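Local coordinates for protein DNA polymerase III beta subunit (Streptococcus pyogenes, PDB 2AVT) that probably forms a ring-shaped dimer that encircles DNA and slides along it, tethering the replicative polymerase to its template during chromosome replication, at residues Met1-Ile6 against Ser93-Glu98; Phe199-Pro204 against Thr242-Gly247. All coordinates share one frame; numbering follows the deposited sequence.

Contact 1: Met1-Ile6 against Ser93-Glu98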
loop_
_atom_site.group_PDB
_atom_site.type_symbol
_atom_site.label_atom_id
_atom_site.label_comp_id
_atom_site.label_asym_id
_atom_site.label_seq_id
_atom_site.Cartn_x
_atom_site.Cartn_y
_atom_site.Cartn_z
ATOM N N MET A 1 -34.584 -11.515 19.969
ATOM C CA MET A 1 -33.593 -11.115 18.932
ATOM C C MET A 1 -32.543 -10.166 19.492
ATOM O O MET A 1 -32.736 -9.565 20.550
ATOM C CB MET A 1 -34.308 -10.464 17.755
ATOM C CG MET A 1 -35.339 -11.366 17.111
ATOM S SD MET A 1 -36.105 -10.572 15.705
ATOM C CE MET A 1 -37.294 -9.535 16.557
ATOM N N ILE A 2 -31.434 -10.040 18.768
ATOM C CA ILE A 2 -30.316 -9.196 19.173
ATOM C C ILE A 2 -30.673 -7.743 19.408
ATOM O O ILE A 2 -31.480 -7.163 18.691
ATOM C CB ILE A 2 -29.177 -9.204 18.113
ATOM C CG1 ILE A 2 -28.547 -10.592 18.024
ATOM C CG2 ILE A 2 -28.110 -8.163 18.473
ATOM C CD1 ILE A 2 -27.510 -10.724 16.912
ATOM N N GLN A 3 -30.042 -7.160 20.422
ATOM C CA GLN A 3 -30.218 -5.753 20.739
ATOM C C GLN A 3 -29.151 -5.279 21.709
ATOM O O GLN A 3 -29.126 -5.688 22.874
ATOM C CB GLN A 3 -31.588 -5.467 21.344
ATOM C CG GLN A 3 -31.699 -4.029 21.857
ATOM C CD GLN A 3 -32.859 -3.269 21.245
ATOM O OE1 GLN A 3 -34.013 -3.691 21.345
ATOM N NE2 GLN A 3 -32.558 -2.142 20.604
ATOM N N PHE A 4 -28.266 -4.419 21.224
ATOM C CA PHE A 4 -27.212 -3.875 22.066
ATOM C C PHE A 4 -26.697 -2.569 21.477
ATOM O O PHE A 4 -26.870 -2.303 20.285
ATOM C CB PHE A 4 -26.068 -4.901 22.231
ATOM C CG PHE A 4 -25.237 -5.134 20.983
ATOM C CD1 PHE A 4 -25.581 -6.128 20.072
ATOM C CD2 PHE A 4 -24.088 -4.385 20.742
ATOM C CE1 PHE A 4 -24.796 -6.376 18.946
ATOM C CE2 PHE A 4 -23.300 -4.632 19.617
ATOM C CZ PHE A 4 -23.655 -5.627 18.720
ATOM N N SER A 5 -26.096 -1.752 22.332
ATOM C CA SER A 5 -25.520 -0.475 21.940
ATOM C C SER A 5 -24.051 -0.592 22.278
ATOM O O SER A 5 -23.690 -1.149 23.313
ATOM C CB SER A 5 -26.145 0.672 22.740
ATOM O OG SER A 5 -27.523 0.801 22.430
ATOM N N ILE A 6 -23.195 -0.054 21.428
ATOM C CA ILE A 6 -21.777 -0.174 21.679
ATOM C C ILE A 6 -21.032 1.040 21.192
ATOM O O ILE A 6 -21.516 1.773 20.327
ATOM C CB ILE A 6 -21.218 -1.438 20.964
ATOM C CG1 ILE A 6 -19.789 -1.726 21.415
ATOM C CG2 ILE A 6 -21.231 -1.234 19.450
ATOM C CD1 ILE A 6 -19.281 -3.081 20.938
ATOM N N SER A 93 -21.559 6.272 19.306
ATOM C CA SER A 93 -22.219 5.042 19.709
ATOM C C SER A 93 -23.184 4.500 18.669
ATOM O O SER A 93 -23.860 5.247 17.961
ATOM C CB SER A 93 -22.948 5.226 21.048
ATOM O OG SER A 93 -23.806 6.348 21.019
ATOM N N ILE A 94 -23.244 3.178 18.598
ATOM C CA ILE A 94 -24.093 2.495 17.645
ATOM C C ILE A 94 -25.072 1.570 18.329
ATOM O O ILE A 94 -24.710 0.838 19.255
ATOM C CB ILE A 94 -23.245 1.658 16.670
ATOM C CG1 ILE A 94 -22.278 2.572 15.923
ATOM C CG2 ILE A 94 -24.143 0.925 15.688
ATOM C CD1 ILE A 94 -21.339 1.845 15.007
ATOM N N ASN A 95 -26.314 1.607 17.872
ATOM C CA ASN A 95 -27.346 0.746 18.410
ATOM C C ASN A 95 -27.583 -0.315 17.348
ATOM O O ASN A 95 -27.748 0.010 16.172
ATOM C CB ASN A 95 -28.626 1.534 18.665
ATOM C CG ASN A 95 -29.637 0.751 19.473
ATOM O OD1 ASN A 95 -30.337 -0.115 18.951
ATOM N ND2 ASN A 95 -29.713 1.046 20.766
ATOM N N VAL A 96 -27.577 -1.576 17.766
ATOM C CA VAL A 96 -27.765 -2.704 16.865
ATOM C C VAL A 96 -29.028 -3.440 17.254
ATOM O O VAL A 96 -29.119 -3.970 18.357
ATOM C CB VAL A 96 -26.583 -3.681 16.955
ATOM C CG1 VAL A 96 -26.736 -4.777 15.913
ATOM C CG2 VAL A 96 -25.277 -2.931 16.763
ATOM N N LYS A 97 -30.005 -3.470 16.354
ATOM C CA LYS A 97 -31.266 -4.134 16.644
ATOM C C LYS A 97 -31.680 -5.079 15.534
ATOM O O LYS A 97 -31.884 -4.659 14.397
ATOM C CB LYS A 97 -32.370 -3.092 16.873
ATOM C CG LYS A 97 -33.690 -3.666 17.376
ATOM C CD LYS A 97 -34.666 -2.537 17.736
ATOM C CE LYS A 97 -35.853 -3.047 18.543
ATOM N NZ LYS A 97 -36.541 -1.933 19.275
ATOM N N GLU A 98 -31.801 -6.358 15.866
ATOM C CA GLU A 98 -32.212 -7.345 14.883
ATOM C C GLU A 98 -33.722 -7.309 14.744
ATOM O O GLU A 98 -34.438 -7.130 15.729
ATOM C CB GLU A 98 -31.770 -8.752 15.307
ATOM C CG GLU A 98 -32.497 -9.886 14.579
ATOM C CD GLU A 98 -32.034 -11.272 15.023
ATOM O OE1 GLU A 98 -31.515 -11.400 16.155
ATOM O OE2 GLU A 98 -32.200 -12.239 14.248
#

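Contact 2: Phe199-Pro204 against Thr242-Gly247. Unlike the reference sequence in segment 199-204: Phe-199 (reference Leu).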
loop_
_atom_site.group_PDB
_atom_site.type_symbol
_atom_site.label_atom_id
_atom_site.label_comp_id
_atom_site.label_asym_id
_atom_site.label_seq_id
_atom_site.Cartn_x
_atom_site.Cartn_y
_atom_site.Cartn_z
ATOM N N PHE A 199 4.697 -32.497 23.972
ATOM C CA PHE A 199 3.890 -32.227 22.786
ATOM C C PHE A 199 4.822 -32.167 21.589
ATOM O O PHE A 199 6.024 -31.943 21.738
ATOM C CB PHE A 199 3.057 -30.960 22.983
ATOM C CG PHE A 199 3.868 -29.699 22.997
ATOM C CD1 PHE A 199 4.121 -29.006 21.827
ATOM C CD2 PHE A 199 4.381 -29.203 24.197
ATOM C CE1 PHE A 199 4.868 -27.845 21.840
ATOM C CE2 PHE A 199 5.128 -28.041 24.211
ATOM C CZ PHE A 199 5.371 -27.362 23.033
ATOM N N MET A 200 4.264 -32.366 20.399
ATOM C CA MET A 200 5.043 -32.315 19.168
ATOM C C MET A 200 4.112 -32.063 17.994
ATOM O O MET A 200 3.418 -32.970 17.540
ATOM C CB MET A 200 5.794 -33.626 18.945
ATOM C CG MET A 200 6.617 -33.605 17.680
ATOM S SD MET A 200 7.509 -35.126 17.430
ATOM C CE MET A 200 6.337 -36.035 16.398
ATOM N N VAL A 201 4.105 -30.832 17.498
ATOM C CA VAL A 201 3.227 -30.475 16.396
ATOM C C VAL A 201 3.920 -29.634 15.343
ATOM O O VAL A 201 5.072 -29.224 15.498
ATOM C CB VAL A 201 2.000 -29.681 16.905
ATOM C CG1 VAL A 201 1.192 -30.526 17.862
ATOM C CG2 VAL A 201 2.459 -28.404 17.593
ATOM N N VAL A 202 3.197 -29.389 14.259
ATOM C CA VAL A 202 3.689 -28.577 13.163
ATOM C C VAL A 202 2.552 -27.602 12.892
ATOM O O VAL A 202 1.429 -28.013 12.602
ATOM C CB VAL A 202 3.970 -29.426 11.910
ATOM C CG1 VAL A 202 4.476 -28.538 10.785
ATOM C CG2 VAL A 202 5.001 -30.509 12.236
ATOM N N LEU A 203 2.846 -26.313 13.015
ATOM C CA LEU A 203 1.841 -25.276 12.821
ATOM C C LEU A 203 2.134 -24.449 11.580
ATOM O O LEU A 203 3.236 -23.911 11.427
ATOM C CB LEU A 203 1.805 -24.359 14.047
ATOM C CG LEU A 203 0.523 -23.545 14.203
ATOM C CD1 LEU A 203 -0.643 -24.513 14.337
ATOM C CD2 LEU A 203 0.597 -22.659 15.428
ATOM N N PRO A 204 1.146 -24.331 10.675
ATOM C CA PRO A 204 1.307 -23.559 9.438
ATOM C C PRO A 204 1.889 -22.199 9.794
ATOM O O PRO A 204 1.369 -21.510 10.672
ATOM C CB PRO A 204 -0.125 -23.468 8.903
ATOM C CG PRO A 204 -0.742 -24.725 9.378
ATOM C CD PRO A 204 -0.235 -24.833 10.803
ATOM N N THR A 242 -5.979 -23.007 15.550
ATOM C CA THR A 242 -5.224 -23.210 14.329
ATOM C C THR A 242 -5.189 -24.680 13.951
ATOM O O THR A 242 -4.965 -25.541 14.804
ATOM C CB THR A 242 -3.777 -22.758 14.461
ATOM O OG1 THR A 242 -3.730 -21.409 14.945
ATOM C CG2 THR A 242 -3.104 -22.835 13.105
ATOM N N ARG A 243 -5.412 -24.958 12.668
ATOM C CA ARG A 243 -5.382 -26.322 12.154
ATOM C C ARG A 243 -3.927 -26.782 12.143
ATOM O O ARG A 243 -3.029 -25.995 11.850
ATOM C CB ARG A 243 -5.972 -26.347 10.739
ATOM C CG ARG A 243 -5.640 -27.565 9.893
ATOM C CD ARG A 243 -6.399 -27.486 8.568
ATOM N NE ARG A 243 -5.879 -28.392 7.545
ATOM C CZ ARG A 243 -4.706 -28.243 6.935
ATOM N NH1 ARG A 243 -4.324 -29.113 6.005
ATOM N NH2 ARG A 243 -3.917 -27.223 7.243
ATOM N N LEU A 244 -3.699 -28.052 12.465
ATOM C CA LEU A 244 -2.346 -28.600 12.499
ATOM C C LEU A 244 -1.979 -29.377 11.240
ATOM O O LEU A 244 -2.831 -30.019 10.621
ATOM C CB LEU A 244 -2.179 -29.526 13.711
ATOM C CG LEU A 244 -2.304 -28.917 15.113
ATOM C CD1 LEU A 244 -2.114 -30.009 16.142
ATOM C CD2 LEU A 244 -1.273 -27.825 15.310
ATOM N N LEU A 245 -0.705 -29.311 10.866
ATOM C CA LEU A 245 -0.230 -30.047 9.706
ATOM C C LEU A 245 0.128 -31.447 10.198
ATOM O O LEU A 245 0.954 -31.604 11.092
ATOM C CB LEU A 245 0.992 -29.356 9.098
ATOM C CG LEU A 245 0.699 -28.007 8.433
ATOM C CD1 LEU A 245 1.999 -27.297 8.088
ATOM C CD2 LEU A 245 -0.147 -28.236 7.179
ATOM N N GLU A 246 -0.521 -32.461 9.639
ATOM C CA GLU A 246 -0.250 -33.832 10.051
ATOM C C GLU A 246 0.932 -34.396 9.287
ATOM O O GLU A 246 1.280 -33.912 8.206
ATOM C CB GLU A 246 -1.468 -34.726 9.812
ATOM C CG GLU A 246 -2.743 -34.238 10.471
ATOM C CD GLU A 246 -3.859 -35.260 10.389
ATOM O OE1 GLU A 246 -4.011 -35.892 9.315
ATOM O OE2 GLU A 246 -4.590 -35.425 11.395
ATOM N N GLY A 247 1.548 -35.425 9.855
ATOM C CA GLY A 247 2.684 -36.035 9.209
ATOM C C GLY A 247 3.912 -36.033 10.090
ATOM O O GLY A 247 3.931 -35.448 11.174
HETATM O O HOH W 1 1.011 -31.485 13.741
#

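Contact 1: Met1-Ile6 against Ser93-Glu98
Phe-4 and Val-96 form a hydrogen-bonded antiparallel pair, and their side chains run alongside one another in the same direction. Val-96 sets its CB over one face of the Phe-4 ring, 4.0 Å from the centroid, a CH-pi contact. The ring comes over Val-96 because CG of Phe-4 stands between the backbone N and the carbonyl carbon (chi1 70°). On the other face of the sheet, Gln-3 bends at chi2 and lays its amide along the extended Lys-97, with OE1 of Gln-3 3.4 Å from CE of Lys-97. NE2 of Gln-3 also makes a weak hydrogen bond to OD1 of Asn-95, the amide planes 75° apart. Past the last bridge, Glu-98 N donates to Ile-2 O, while OE1 of Glu-98, not a backbone carbonyl, takes the Ile-2 N-H through its anti lone pair at 2.9 Å, nearly straight at 170°. Backbone and side chain of Glu-98 thus together hold Ile-2. These are adjacent strands of an antiparallel sheet in the N-terminal domain, between strands 67-71 and 103-108. On its buried face, Val-38 of strand 33-39, from another sheet, meets Ile-2 and Phe-4, and Phe-11 of helix 8-18 meets Ile-6.

Contact 2: Phe199-Pro204 against Thr242-Gly247
The end-to-end directions of residues 201-204 and 242-245 are 105° apart, so the segments cross instead of pairing, and one direct backbone bond joins them, Leu-245 N to Val-202 O at 3.0 Å, with the donor tilted 22° from the carbonyl plane. A water extends this link, accepting from Val-202 N and donating to Leu-245 O. Here, in the central domain, strand 199-204 meets the chain just as it leaves strand 238-243 of another sheet. Leu-245 crosses Val-202 at about a right angle, its CD1 3.9 Å from CG1 of Val-202. The same leucine slides past Pro-204 in the opposite direction, CG to CG of the proline ring at 3.7 Å. Leu-244 splits its two methyls: CD1 meets CG1 of Val-201 at 3.8 Å, and CD2 meets CD1 of Leu-203 at 3.5 Å. With CG anti to its backbone N (chi1 -160°), Leu-203 also brings CD1 against CG2 of Thr-242, and both residues pack on Ile-231 of strand 230-234. Pro-204, the N-cap residue of helix 205-214, lays CD 3.2 Å from the carbonyl O of Arg-243. Aliphatic side chains, the proline ring included, therefore carry most of the contact, with polar linkage concentrated at the backbones of Val-202 and Leu-245. OG1 of Thr-242 is buried with no hydrogen-bonding partner in the model, which probably carries some energetic cost.

From the N terminus, the chain enters strand 3-7 at once, and contact 1 closes a long loop when strand 93-99 returns antiparallel beside it; the intervening 86 residues include helices 8-18 and 79-88. Contact 2 opens only later, in the central domain, and closes a shorter loop through helix 205-214 and strands 221-226 and 230-234. The two loops follow in series, neither nesting nor crossing. Contact 1 joins neighbouring strands inside one sheet, whereas contact 2 ties strand 199-204, outermost in its sheet within this chain, to the end of strand 238-243 in another. Their centres lie 39 Å apart, with nearest atoms about 25 Å apart.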